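Local coordinates for mannitol dehydrogenase (Pseudomonas fluorescens, PDB 1LJ8), which probably catalyses the NAD-dependent interconversion of mannitol and fructose, as a long-chain dehydrogenase that binds NAD, at residues Ile367-Leu371 / Glu372-Ser376; His215-Lys219 / Ala220-Phe224; Ala344-Gly348 / Ile349-Asp353; Ala450-Ile454 / Phe455-Ile459; Met1-Lys5 / Gln6-Gln10. All blocks are in the same frame, centred on the assembly; numbering follows the deposited sequence.

Interaction 1: Ile367-Leu371 / Glu372-Ser376; sequences IADQL and ERVCS. With NAD (nicotinamide-adenine-dinucleotide), chain B.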
# COMPACT_ATOMS: atom_id res chain seq x y z
N ILE A 367 12.65 5.88 12.42
CA ILE A 367 11.28 5.66 11.91
C ILE A 367 10.51 4.56 12.62
O ILE A 367 9.28 4.62 12.75
CB ILE A 367 11.33 5.43 10.36
CG1 ILE A 367 9.94 5.55 9.68
CG2 ILE A 367 11.93 4.06 10.09
CD1 ILE A 367 9.22 6.88 9.93
N ALA A 368 11.19 3.52 13.07
CA ALA A 368 10.53 2.44 13.78
C ALA A 368 9.30 1.86 13.04
O ALA A 368 8.17 1.81 13.56
CB ALA A 368 10.15 2.92 15.22
N ASP A 369 9.54 1.39 11.83
CA ASP A 369 8.49 0.78 11.03
C ASP A 369 8.27 -0.65 11.50
O ASP A 369 9.20 -1.44 11.65
CB ASP A 369 8.90 0.84 9.55
CG ASP A 369 7.77 0.40 8.63
OD1 ASP A 369 6.63 0.41 9.12
OD2 ASP A 369 8.04 0.06 7.45
N GLN A 370 7.02 -0.98 11.75
CA GLN A 370 6.68 -2.26 12.34
C GLN A 370 6.64 -3.49 11.46
O GLN A 370 5.98 -3.47 10.44
CB GLN A 370 5.31 -2.16 13.03
CG GLN A 370 5.18 -0.94 13.94
CD GLN A 370 4.54 0.26 13.22
OE1 GLN A 370 4.29 0.25 12.02
NE2 GLN A 370 4.26 1.32 14.01
N LEU A 371 7.33 -4.56 11.87
CA LEU A 371 7.23 -5.77 11.10
C LEU A 371 5.77 -6.25 11.10
O LEU A 371 5.32 -6.87 10.13
CB LEU A 371 8.17 -6.89 11.64
CG LEU A 371 9.67 -6.58 11.47
CD1 LEU A 371 10.46 -7.86 11.84
CD2 LEU A 371 9.99 -6.10 10.01
N GLU A 372 4.98 -5.94 12.13
CA GLU A 372 3.58 -6.35 12.08
C GLU A 372 2.84 -5.70 10.89
O GLU A 372 1.96 -6.31 10.28
CB GLU A 372 2.85 -5.99 13.36
CG GLU A 372 1.46 -6.62 13.37
CD GLU A 372 0.79 -6.66 14.74
OE1 GLU A 372 1.48 -6.88 15.76
OE2 GLU A 372 -0.45 -6.48 14.78
N ARG A 373 3.24 -4.46 10.57
CA ARG A 373 2.65 -3.76 9.42
C ARG A 373 3.16 -4.42 8.15
O ARG A 373 2.39 -4.77 7.27
CB ARG A 373 3.09 -2.28 9.40
CG ARG A 373 2.46 -1.48 8.26
CD ARG A 373 3.07 -0.07 8.13
NE ARG A 373 4.39 -0.16 7.52
CZ ARG A 373 4.59 -0.36 6.22
NH1 ARG A 373 3.55 -0.49 5.37
NH2 ARG A 373 5.83 -0.40 5.75
N VAL A 374 4.47 -4.56 8.05
CA VAL A 374 5.04 -5.17 6.83
C VAL A 374 4.55 -6.61 6.59
O VAL A 374 4.35 -7.04 5.42
CB VAL A 374 6.60 -5.09 6.88
CG1 VAL A 374 7.19 -5.67 5.53
CG2 VAL A 374 7.04 -3.59 6.98
N CYS A 375 4.30 -7.35 7.67
CA CYS A 375 3.81 -8.73 7.55
C CYS A 375 2.35 -8.78 7.17
O CYS A 375 1.88 -9.76 6.65
CB CYS A 375 3.83 -9.48 8.91
SG CYS A 375 5.40 -9.85 9.62
N SER A 376 1.62 -7.72 7.49
CA SER A 376 0.18 -7.79 7.28
C SER A 376 -0.28 -8.06 5.86
O SER A 376 0.31 -7.60 4.88
CB SER A 376 -0.51 -6.51 7.81
OG SER A 376 -0.39 -5.42 6.90
PA NAD B . -3.72 1.73 6.60
O1A NAD B . -3.94 0.46 7.25
O2A NAD B . -3.34 2.97 7.33
O5B NAD B . -5.02 2.14 5.77
C5B NAD B . -5.59 1.21 4.80
C4B NAD B . -6.86 1.98 4.38
O4B NAD B . -7.53 1.16 3.34
C3B NAD B . -7.98 2.09 5.48
O3B NAD B . -8.62 3.36 5.26
C2B NAD B . -8.89 0.89 5.17
O2B NAD B . -10.21 1.04 5.68
C1B NAD B . -8.89 0.91 3.65
N9A NAD B . -9.27 -0.31 3.02
C8A NAD B . -8.85 -1.61 3.22
N7A NAD B . -9.42 -2.45 2.39
C5A NAD B . -10.25 -1.66 1.61
C6A NAD B . -11.09 -2.02 0.55
N6A NAD B . -11.23 -3.25 0.06
N1A NAD B . -11.83 -1.02 -0.06
C2A NAD B . -11.75 0.30 0.37
N3A NAD B . -10.91 0.69 1.40
C4A NAD B . -10.18 -0.34 1.99
O3 NAD B . -2.66 1.44 5.45
PN NAD B . -1.60 2.40 4.72
O1N NAD B . -0.31 2.31 5.41
O2N NAD B . -2.23 3.72 4.59
O5D NAD B . -1.40 1.68 3.33
C5D NAD B . -2.51 1.65 2.44
C4D NAD B . -1.97 1.29 1.13
O4D NAD B . -1.16 2.33 0.53
C3D NAD B . -1.11 -0.02 1.01
O3D NAD B . -1.91 -1.20 1.03
C2D NAD B . -0.29 0.21 -0.25
O2D NAD B . -0.98 -0.23 -1.41
C1D NAD B . -0.08 1.75 -0.25
N1N NAD B . 1.23 2.18 0.28
C2N NAD B . 1.60 2.19 1.64
C3N NAD B . 2.89 2.53 1.96
C7N NAD B . 3.31 2.50 3.44
O7N NAD B . 4.52 2.62 3.68
N7N NAD B . 2.43 2.29 4.40
C4N NAD B . 3.87 2.86 0.91
C5N NAD B . 3.44 2.88 -0.45
C6N NAD B . 2.10 2.53 -0.80
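Arg373 turns back along the chain to meet Gln370 and Asp369. Its CB lies 3.3 Å from Gln370 O, with the amide oxygen OE1 of Gln370 a little farther off. The chain leaves with CG anti to the backbone N (chi1 -177°), runs straight to CD and then bends at chi3, which swings the guanidinium against the carboxylate of Asp369. There the grip is side-on: NE of Arg373 donates to OD1 of Asp369 at 2.8 Å, and NH2 of Arg373 to OD2 of Asp369, also at 2.8 Å. Both oxygens use their syn lone pairs, both bonds are nearly straight, and the two flat groups lie only 11° apart, an arrangement that resists rotation of either group. This salt bridge sits at the start of helix 371-375, where Gln370 is the N-cap residue and its O accepts from Val374 N at 3.0 Å. Gln370 itself is held by Met235, to whose O its NE2 donates. The remaining nitrogen, NH1 of Arg373, reaches the NAD carboxamide, 3.2 Å from N7N, while O7N of NAD lies over one guanidinium face. Replacing Arg373 with a leucine would probably leave the buried Asp369 carboxylate without its counter-charge and remove the guanidinium that lies against the NAD carboxamide. Val374 CG2 lies 3.8 Å from OD2 of Asp369, and Val374 also touches His303 and Thr307 of helix 289-313.

Interaction 2: His215-Lys219 / Ala220-Phe224; sequences HDWIK and AHVSF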
# COMPACT_ATOMS: atom_id res chain seq x y z
N HIS A 215 -20.09 0.03 -19.34
CA HIS A 215 -18.71 -0.43 -19.59
C HIS A 215 -18.08 0.38 -20.73
O HIS A 215 -16.94 0.89 -20.62
CB HIS A 215 -18.71 -1.93 -19.96
CG HIS A 215 -17.44 -2.39 -20.63
ND1 HIS A 215 -17.15 -2.12 -21.94
CD2 HIS A 215 -16.37 -3.06 -20.14
CE1 HIS A 215 -15.95 -2.59 -22.24
NE2 HIS A 215 -15.46 -3.16 -21.16
N ASP A 216 -18.82 0.51 -21.82
CA ASP A 216 -18.27 1.23 -22.96
C ASP A 216 -18.05 2.70 -22.69
O ASP A 216 -17.04 3.29 -23.12
CB ASP A 216 -19.21 1.07 -24.18
CG ASP A 216 -19.20 -0.35 -24.75
OD1 ASP A 216 -18.54 -1.26 -24.19
OD2 ASP A 216 -19.86 -0.56 -25.78
N TRP A 217 -18.98 3.30 -21.95
CA TRP A 217 -18.85 4.70 -21.65
C TRP A 217 -17.64 4.92 -20.74
O TRP A 217 -16.89 5.91 -20.90
CB TRP A 217 -20.09 5.23 -20.94
CG TRP A 217 -20.04 6.71 -20.72
CD1 TRP A 217 -20.45 7.71 -21.57
CD2 TRP A 217 -19.57 7.36 -19.54
NE1 TRP A 217 -20.27 8.94 -20.98
CE2 TRP A 217 -19.74 8.75 -19.73
CE3 TRP A 217 -19.04 6.90 -18.33
CZ2 TRP A 217 -19.38 9.70 -18.75
CZ3 TRP A 217 -18.69 7.85 -17.35
CH2 TRP A 217 -18.86 9.22 -17.57
N ILE A 218 -17.44 4.03 -19.77
CA ILE A 218 -16.32 4.19 -18.85
C ILE A 218 -14.99 4.04 -19.60
O ILE A 218 -14.05 4.82 -19.43
CB ILE A 218 -16.41 3.17 -17.68
CG1 ILE A 218 -17.57 3.58 -16.77
CG2 ILE A 218 -15.04 3.09 -16.87
CD1 ILE A 218 -17.83 2.59 -15.65
N LYS A 219 -14.94 3.02 -20.46
CA LYS A 219 -13.74 2.76 -21.24
C LYS A 219 -13.35 4.00 -22.05
O LYS A 219 -12.16 4.34 -22.17
CB LYS A 219 -13.97 1.55 -22.14
CG LYS A 219 -12.74 1.04 -22.84
CD LYS A 219 -13.09 -0.21 -23.64
CE LYS A 219 -11.85 -0.76 -24.35
NZ LYS A 219 -12.07 -2.19 -24.71
N ALA A 220 -14.35 4.71 -22.55
CA ALA A 220 -14.08 5.90 -23.35
C ALA A 220 -13.95 7.24 -22.61
O ALA A 220 -13.40 8.19 -23.16
CB ALA A 220 -15.18 6.04 -24.45
N HIS A 221 -14.41 7.33 -21.36
CA HIS A 221 -14.39 8.63 -20.68
C HIS A 221 -13.55 8.73 -19.40
O HIS A 221 -13.25 9.84 -18.94
CB HIS A 221 -15.84 9.06 -20.34
CG HIS A 221 -16.71 9.24 -21.55
ND1 HIS A 221 -16.90 10.46 -22.17
CD2 HIS A 221 -17.39 8.33 -22.30
CE1 HIS A 221 -17.68 10.30 -23.23
NE2 HIS A 221 -17.98 9.02 -23.34
N VAL A 222 -13.18 7.60 -18.83
CA VAL A 222 -12.40 7.62 -17.58
C VAL A 222 -10.92 7.23 -17.85
O VAL A 222 -10.66 6.32 -18.66
CB VAL A 222 -13.02 6.60 -16.57
CG1 VAL A 222 -12.23 6.62 -15.25
CG2 VAL A 222 -14.49 6.98 -16.28
N SER A 223 -9.97 7.93 -17.24
CA SER A 223 -8.54 7.58 -17.37
C SER A 223 -8.08 6.93 -16.03
O SER A 223 -8.66 7.16 -14.96
CB SER A 223 -7.70 8.83 -17.66
OG SER A 223 -7.98 9.83 -16.71
N PHE A 224 -7.01 6.13 -16.13
CA PHE A 224 -6.51 5.31 -15.02
C PHE A 224 -4.99 5.37 -15.07
O PHE A 224 -4.34 4.40 -15.46
CB PHE A 224 -6.97 3.86 -15.23
CG PHE A 224 -8.47 3.71 -15.33
CD1 PHE A 224 -9.13 3.77 -16.56
CD2 PHE A 224 -9.22 3.47 -14.17
CE1 PHE A 224 -10.53 3.58 -16.67
CE2 PHE A 224 -10.66 3.26 -14.24
CZ PHE A 224 -11.29 3.32 -15.51
O HOH W 1 -10.40 3.99 -20.09
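With CG of Trp217 anti to the backbone N (chi1 -175°) and CG of His221 anti to its own carbonyl carbon (chi1 -62°), two side chains one turn apart fold onto each other at the C-terminal end of helix 212-221 in the Rossmann domain. The imidazole lies over one face of the indole in an offset stack, its centroid 3.7 Å from that of the five-membered ring of Trp217 and the planes 17° apart. Beside it, His221 CB sits almost straight above the six-membered ring of Trp217, 3.9 Å from its centroid, a CH-pi contact. Trp217 also makes a cation-pi contact with Arg177 of helix 165-178. The helix ends as Ile218 O accepts from two amides, Val222 N at 3.0 Å and, from above the carbonyl plane, His221 N at 3.2 Å. On the buried side Ile218 CG2 touches Val222 CG2, side by side, and meets the edge of the Phe224 ring at CZ. Val222 and Phe224 continue against Val186 of strand 185-188, packing the helix end to the sheet. Where the chain leaves the helix, one water donates to Lys219 O and to Val222 O, each at 2.7 Å.

Interaction 3: Ala344-Gly348 / Ile349-Asp353; sequences APVPG and IDLTD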
# COMPACT_ATOMS: atom_id res chain seq x y z
N ALA A 344 12.91 -4.63 -16.25
CA ALA A 344 12.88 -3.88 -17.50
C ALA A 344 13.77 -2.68 -17.28
O ALA A 344 14.04 -2.27 -16.14
CB ALA A 344 11.45 -3.46 -17.84
N PRO A 345 14.25 -2.08 -18.36
CA PRO A 345 15.12 -0.91 -18.26
C PRO A 345 14.42 0.24 -17.54
O PRO A 345 13.20 0.43 -17.70
CB PRO A 345 15.39 -0.55 -19.74
CG PRO A 345 15.32 -1.90 -20.44
CD PRO A 345 14.11 -2.55 -19.76
N VAL A 346 15.18 0.98 -16.76
CA VAL A 346 14.66 2.13 -16.03
C VAL A 346 15.49 3.37 -16.33
O VAL A 346 16.43 3.69 -15.61
CB VAL A 346 14.60 1.89 -14.51
CG1 VAL A 346 13.36 0.98 -14.19
CG2 VAL A 346 15.90 1.18 -14.02
N PRO A 347 15.16 4.08 -17.42
CA PRO A 347 15.93 5.29 -17.78
C PRO A 347 16.14 6.28 -16.63
O PRO A 347 15.20 6.63 -15.91
CB PRO A 347 15.11 5.90 -18.92
CG PRO A 347 14.56 4.68 -19.62
CD PRO A 347 14.11 3.80 -18.43
N GLY A 348 17.39 6.72 -16.44
CA GLY A 348 17.71 7.69 -15.40
C GLY A 348 17.94 7.12 -14.02
O GLY A 348 18.12 7.85 -13.03
N ILE A 349 17.93 5.80 -13.91
CA ILE A 349 18.14 5.20 -12.63
C ILE A 349 19.28 4.22 -12.72
O ILE A 349 19.35 3.41 -13.64
CB ILE A 349 16.91 4.37 -12.14
CG1 ILE A 349 15.73 5.28 -11.91
CG2 ILE A 349 17.27 3.59 -10.86
CD1 ILE A 349 15.92 6.22 -10.74
N ASP A 350 20.18 4.30 -11.76
CA ASP A 350 21.26 3.33 -11.71
C ASP A 350 20.75 2.28 -10.69
O ASP A 350 20.60 2.60 -9.51
CB ASP A 350 22.57 3.94 -11.19
CG ASP A 350 23.66 2.90 -11.10
OD1 ASP A 350 23.92 2.35 -10.00
OD2 ASP A 350 24.21 2.57 -12.17
N LEU A 351 20.50 1.05 -11.12
CA LEU A 351 19.97 0.05 -10.15
C LEU A 351 20.85 -0.27 -8.94
O LEU A 351 20.37 -0.50 -7.83
CB LEU A 351 19.64 -1.24 -10.87
CG LEU A 351 18.40 -1.16 -11.79
CD1 LEU A 351 18.29 -2.46 -12.59
CD2 LEU A 351 17.11 -0.93 -10.92
N THR A 352 22.17 -0.32 -9.15
CA THR A 352 23.04 -0.59 -8.03
C THR A 352 22.89 0.47 -6.96
O THR A 352 22.77 0.14 -5.78
CB THR A 352 24.52 -0.68 -8.48
OG1 THR A 352 24.66 -1.82 -9.33
CG2 THR A 352 25.45 -0.81 -7.28
N ASP A 353 22.89 1.74 -7.35
CA ASP A 353 22.73 2.80 -6.37
C ASP A 353 21.33 2.74 -5.77
O ASP A 353 21.15 2.98 -4.58
CB ASP A 353 22.92 4.20 -7.02
CG ASP A 353 24.38 4.46 -7.50
OD1 ASP A 353 25.30 3.82 -6.98
OD2 ASP A 353 24.57 5.29 -8.41
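Val346 and Ile349 close a type II beta turn, with Pro347 and Gly348 at its two corners. The carbonyl O of Val346 accepts from Ile349 N at 3.1 Å, the donor standing somewhat out of the carbonyl plane. Proline suits the first corner, since its ring already fixes phi near the value required. At the second, Gly348 has a positive phi of 84°, where a side chain would be jammed against the carbonyl O of Pro347; the position therefore calls for glycine. Past the turn the backbone stays extended through Ile349 and Asp350, then enters helix 351-362.

Three apolar side chains, Val346, Ile349 and Leu351, meet beside the turn. Val346 carries the contact with a single methyl, CG2, with chi1 -77° placing it between the backbone N and the carbonyl carbon, on the side of the returning chain. This methyl touches Ile349 CB at 3.8 Å and Leu351 CD2 at 3.9 Å, the Leu351 side chain crossing that of Val346 at about a right angle. The rest of Ile349 folds back along the turn, its CD1 lying 3.6 Å from Gly348 O. Val346 and Leu351 together face helix 289-313, touching Tyr291 and Met294 respectively, and the hydroxyl of Tyr291 is hydrogen-bonded to Pro347 O.

Asp350 takes the N-cap position. OD1 of Asp350 accepts from Asp353 N at 2.9 Å through its anti lone pair, a capping bond. A proline-glycine type II turn thus leads into an aspartate-capped helix, at the surface of the C-terminal domain and away from the NAD site.

Interaction 4: Ala450-Ile454 / Phe455-Ile459; sequences AVEEI and FGTAI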
# COMPACT_ATOMS: atom_id res chain seq x y z
N ALA A 450 -1.27 -24.67 -3.04
CA ALA A 450 -2.39 -24.88 -3.97
C ALA A 450 -3.45 -23.74 -3.99
O ALA A 450 -4.46 -23.85 -4.70
CB ALA A 450 -3.08 -26.23 -3.63
N VAL A 451 -3.24 -22.66 -3.25
CA VAL A 451 -4.21 -21.55 -3.27
C VAL A 451 -3.86 -20.67 -4.48
O VAL A 451 -2.96 -19.82 -4.43
CB VAL A 451 -4.19 -20.74 -1.99
CG1 VAL A 451 -5.32 -19.68 -2.06
CG2 VAL A 451 -4.37 -21.69 -0.75
N GLU A 452 -4.61 -20.88 -5.56
CA GLU A 452 -4.31 -20.21 -6.81
C GLU A 452 -4.33 -18.69 -6.81
O GLU A 452 -3.47 -18.08 -7.45
CB GLU A 452 -5.21 -20.77 -7.93
CG GLU A 452 -4.71 -20.39 -9.32
CD GLU A 452 -5.57 -20.98 -10.46
OE1 GLU A 452 -6.15 -22.07 -10.26
OE2 GLU A 452 -5.63 -20.36 -11.55
N GLU A 453 -5.24 -18.08 -6.05
CA GLU A 453 -5.28 -16.62 -6.04
C GLU A 453 -4.13 -16.01 -5.22
O GLU A 453 -4.00 -14.77 -5.16
CB GLU A 453 -6.62 -16.09 -5.52
CG GLU A 453 -6.89 -16.50 -4.08
CD GLU A 453 -7.59 -17.85 -3.96
OE1 GLU A 453 -7.41 -18.74 -4.83
OE2 GLU A 453 -8.31 -18.00 -2.95
N ILE A 454 -3.32 -16.86 -4.59
CA ILE A 454 -2.16 -16.35 -3.86
C ILE A 454 -0.90 -16.75 -4.63
O ILE A 454 -0.07 -15.89 -4.94
CB ILE A 454 -2.02 -16.95 -2.41
CG1 ILE A 454 -3.26 -16.59 -1.57
CG2 ILE A 454 -0.74 -16.40 -1.71
CD1 ILE A 454 -3.25 -17.19 -0.13
N PHE A 455 -0.77 -18.03 -4.98
CA PHE A 455 0.47 -18.48 -5.59
C PHE A 455 0.51 -18.82 -7.07
O PHE A 455 1.58 -19.16 -7.58
CB PHE A 455 1.05 -19.69 -4.82
CG PHE A 455 1.37 -19.37 -3.37
CD1 PHE A 455 0.51 -19.81 -2.33
CD2 PHE A 455 2.47 -18.59 -3.04
CE1 PHE A 455 0.77 -19.47 -1.00
CE2 PHE A 455 2.74 -18.24 -1.69
CZ PHE A 455 1.90 -18.67 -0.68
N GLY A 456 -0.62 -18.75 -7.74
CA GLY A 456 -0.61 -19.04 -9.16
C GLY A 456 -0.46 -20.50 -9.49
O GLY A 456 -0.60 -21.35 -8.61
N THR A 457 -0.18 -20.81 -10.76
CA THR A 457 -0.12 -22.21 -11.19
C THR A 457 1.25 -22.80 -11.48
O THR A 457 1.37 -24.01 -11.67
CB THR A 457 -1.00 -22.43 -12.45
OG1 THR A 457 -0.56 -21.55 -13.48
CG2 THR A 457 -2.47 -22.15 -12.13
N ALA A 458 2.29 -21.97 -11.51
CA ALA A 458 3.65 -22.46 -11.75
C ALA A 458 4.23 -23.07 -10.47
O ALA A 458 4.74 -24.19 -10.49
CB ALA A 458 4.57 -21.34 -12.22
N ILE A 459 4.13 -22.33 -9.37
CA ILE A 459 4.63 -22.77 -8.06
C ILE A 459 4.20 -24.20 -7.64
O ILE A 459 5.03 -25.04 -7.35
CB ILE A 459 4.26 -21.69 -6.98
CG1 ILE A 459 5.30 -20.56 -7.01
CG2 ILE A 459 4.17 -22.28 -5.56
CD1 ILE A 459 4.80 -19.29 -6.26
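Ile454 and Phe455, neighbours in sequence, send their side chains the same way and lie side by side. Ile454 CG2 stands over the centre of the Phe455 ring, 3.5 Å from the centroid and 14° off the ring normal, in a CH-pi contact. The torsions make this possible: CG2 of Ile454 is anti to the backbone N, while the ring leaves Phe455 with CG anti to the carbonyl carbon (chi1 -60°), which brings its face round to the methyl. Both residues belong to the short helix 452-455 of the C-terminal domain, which begins after the N-cap residue Val451. Val451 O accepts from Ile454 N at 3.0 Å and from Phe455 N at 2.9 Å, the latter bond almost straight. Gly456 ends the helix with a positive phi, which favours glycine, and its N donates to Glu452 O at 2.9 Å. An alanine at Phe455 is likely to leave the Ile454 methyl without its aromatic face and open a gap where the ring now meets Val407 and Trp410 of helix 401-413. On the outer side Glu452 extends obliquely past Thr457, its OE2 lying 3.7 Å from CG2 of Thr457. That same OE2 is hydrogen-bonded to the hydroxyl of Ser141. Ile454 meanwhile packs on Ser379 and Phe382 of helix 378-385.

Interaction 5: Met1-Lys5 / Gln6-Gln10; sequences MKLNK and QNLTQ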
# COMPACT_ATOMS: atom_id res chain seq x y z
N MSE A 1 -0.41 20.53 23.85
CA MSE A 1 -1.50 21.31 23.17
C MSE A 1 -2.27 20.47 22.12
O MSE A 1 -1.65 19.96 21.17
CB MSE A 1 -0.93 22.53 22.46
CG MSE A 1 -2.02 23.42 21.85
SE MSE A 1 -3.06 24.40 23.29
CE MSE A 1 -1.57 25.50 23.92
N LYS A 2 -3.60 20.40 22.26
CA LYS A 2 -4.43 19.64 21.31
C LYS A 2 -4.42 20.29 19.92
O LYS A 2 -4.61 21.51 19.79
CB LYS A 2 -5.89 19.55 21.81
CG LYS A 2 -6.92 18.98 20.80
CD LYS A 2 -6.62 17.51 20.42
CE LYS A 2 -7.80 16.84 19.68
NZ LYS A 2 -7.47 15.41 19.29
N LEU A 3 -4.16 19.48 18.90
CA LEU A 3 -4.19 20.00 17.54
C LEU A 3 -5.62 20.24 17.08
O LEU A 3 -6.45 19.31 17.05
CB LEU A 3 -3.49 19.02 16.55
CG LEU A 3 -3.63 19.48 15.08
CD1 LEU A 3 -3.04 20.90 14.86
CD2 LEU A 3 -2.89 18.43 14.14
N ASN A 4 -5.91 21.50 16.74
CA ASN A 4 -7.18 21.89 16.16
C ASN A 4 -7.06 23.31 15.59
O ASN A 4 -6.01 23.98 15.73
CB ASN A 4 -8.35 21.74 17.14
CG ASN A 4 -8.22 22.61 18.37
OD1 ASN A 4 -7.70 23.71 18.32
ND2 ASN A 4 -8.68 22.08 19.50
N LYS A 5 -8.08 23.78 14.93
CA LYS A 5 -7.96 25.12 14.35
C LYS A 5 -7.81 26.18 15.40
O LYS A 5 -7.10 27.18 15.20
CB LYS A 5 -9.14 25.42 13.46
CG LYS A 5 -9.02 24.71 12.12
CD LYS A 5 -10.29 24.86 11.30
CE LYS A 5 -10.41 26.28 10.77
NZ LYS A 5 -11.69 26.44 10.01
N GLN A 6 -8.47 25.98 16.53
CA GLN A 6 -8.41 26.95 17.61
C GLN A 6 -7.00 27.13 18.14
O GLN A 6 -6.60 28.25 18.45
CB GLN A 6 -9.34 26.54 18.75
CG GLN A 6 -9.75 27.68 19.66
CD GLN A 6 -10.47 28.84 18.93
OE1 GLN A 6 -11.25 28.64 17.97
NE2 GLN A 6 -10.20 30.08 19.38
N ASN A 7 -6.23 26.03 18.19
CA ASN A 7 -4.89 26.06 18.75
C ASN A 7 -3.77 26.12 17.75
O ASN A 7 -2.59 26.14 18.13
CB ASN A 7 -4.65 24.82 19.63
CG ASN A 7 -5.64 24.72 20.77
OD1 ASN A 7 -6.20 25.75 21.24
ND2 ASN A 7 -5.83 23.50 21.27
N LEU A 8 -4.13 26.16 16.48
CA LEU A 8 -3.13 26.12 15.42
C LEU A 8 -2.00 27.13 15.57
O LEU A 8 -0.86 26.85 15.22
CB LEU A 8 -3.84 26.27 14.08
CG LEU A 8 -3.05 25.96 12.79
CD1 LEU A 8 -2.44 24.53 12.83
CD2 LEU A 8 -4.04 26.11 11.61
N THR A 9 -2.29 28.32 16.11
CA THR A 9 -1.23 29.31 16.25
C THR A 9 -0.54 29.25 17.61
O THR A 9 0.34 30.07 17.92
CB THR A 9 -1.79 30.77 16.02
OG1 THR A 9 -2.69 31.13 17.07
CG2 THR A 9 -2.50 30.84 14.68
N GLN A 10 -0.89 28.26 18.42
CA GLN A 10 -0.28 28.14 19.73
C GLN A 10 0.56 26.85 19.90
O GLN A 10 0.63 26.29 21.00
CB GLN A 10 -1.36 28.17 20.79
CG GLN A 10 -2.36 29.30 20.65
CD GLN A 10 -3.46 29.18 21.70
OE1 GLN A 10 -3.17 29.14 22.90
NE2 GLN A 10 -4.72 29.10 21.25
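Asn4 and Asn7 hold the N-terminal arm in a compact turn, each with its side-chain amide. OD1 of Asn4 accepts from the backbone N of Asn7 at 2.7 Å, with the donor nearly in line with the side-chain C=O bond. The amide of Asn7 reaches in the other direction: its ND2 donates to Lys2 O at 2.8 Å, the bond nearly straight at 167° and the acceptor in the plane of the Asn7 amide. That carbonyl is thereby joined to a residue five positions on. The two amide planes are 42° apart. The first torsion of Asn4, with CG between its backbone N and carbonyl carbon (chi1 62°), directs OD1 to the backbone N of Asn7. A weak bond from Asn7 N to Asn4 O adds to the same turn.

Around this pair sits a looser shell. Met1, a selenomethionine in the crystal, bends at chi2 and chi3 and crosses Asn7 obliquely, its SE 3.5 Å from Asn7 ND2. Its methyl CE continues to Gln10, 3.7 Å from the carbonyl O of Gln10. On another flank Leu3 CD1 meets Leu8 CD1 at 4.2 Å.

Beyond the turn, polar bonds fix the arm to loops of the protein. Met1 N is hydrogen-bonded to OD2 of Asp251, Lys2 NZ to OE1 of Gln79, and Lys5 N to OD2 of Asp80. This surface packing, away from the NAD site, lies ahead of the first strand, 27-32, with Leu3 and Leu8 both resting on Val98 of strand 96-107.

In the fold
From the N terminus the five contacts follow in series as 5, 2, 3, 1 and 4; none nests in or crosses another, and each is local to one continuous stretch, at a turn or a helix end. Interaction 5 folds the leading arm against strand 96-107. Interaction 2 ends helix 212-221 in the Rossmann domain and packs it against the edge strand 185-188. The other three belong to the C-terminal domain: interaction 3 opens helix 351-362, interaction 1 opens the next helix, 371-375, and interaction 4 closes helix 452-455. Interaction 1 touches NAD itself. It and interaction 2 lie on opposite sides of the chain's centre, with centres about 37 Å apart.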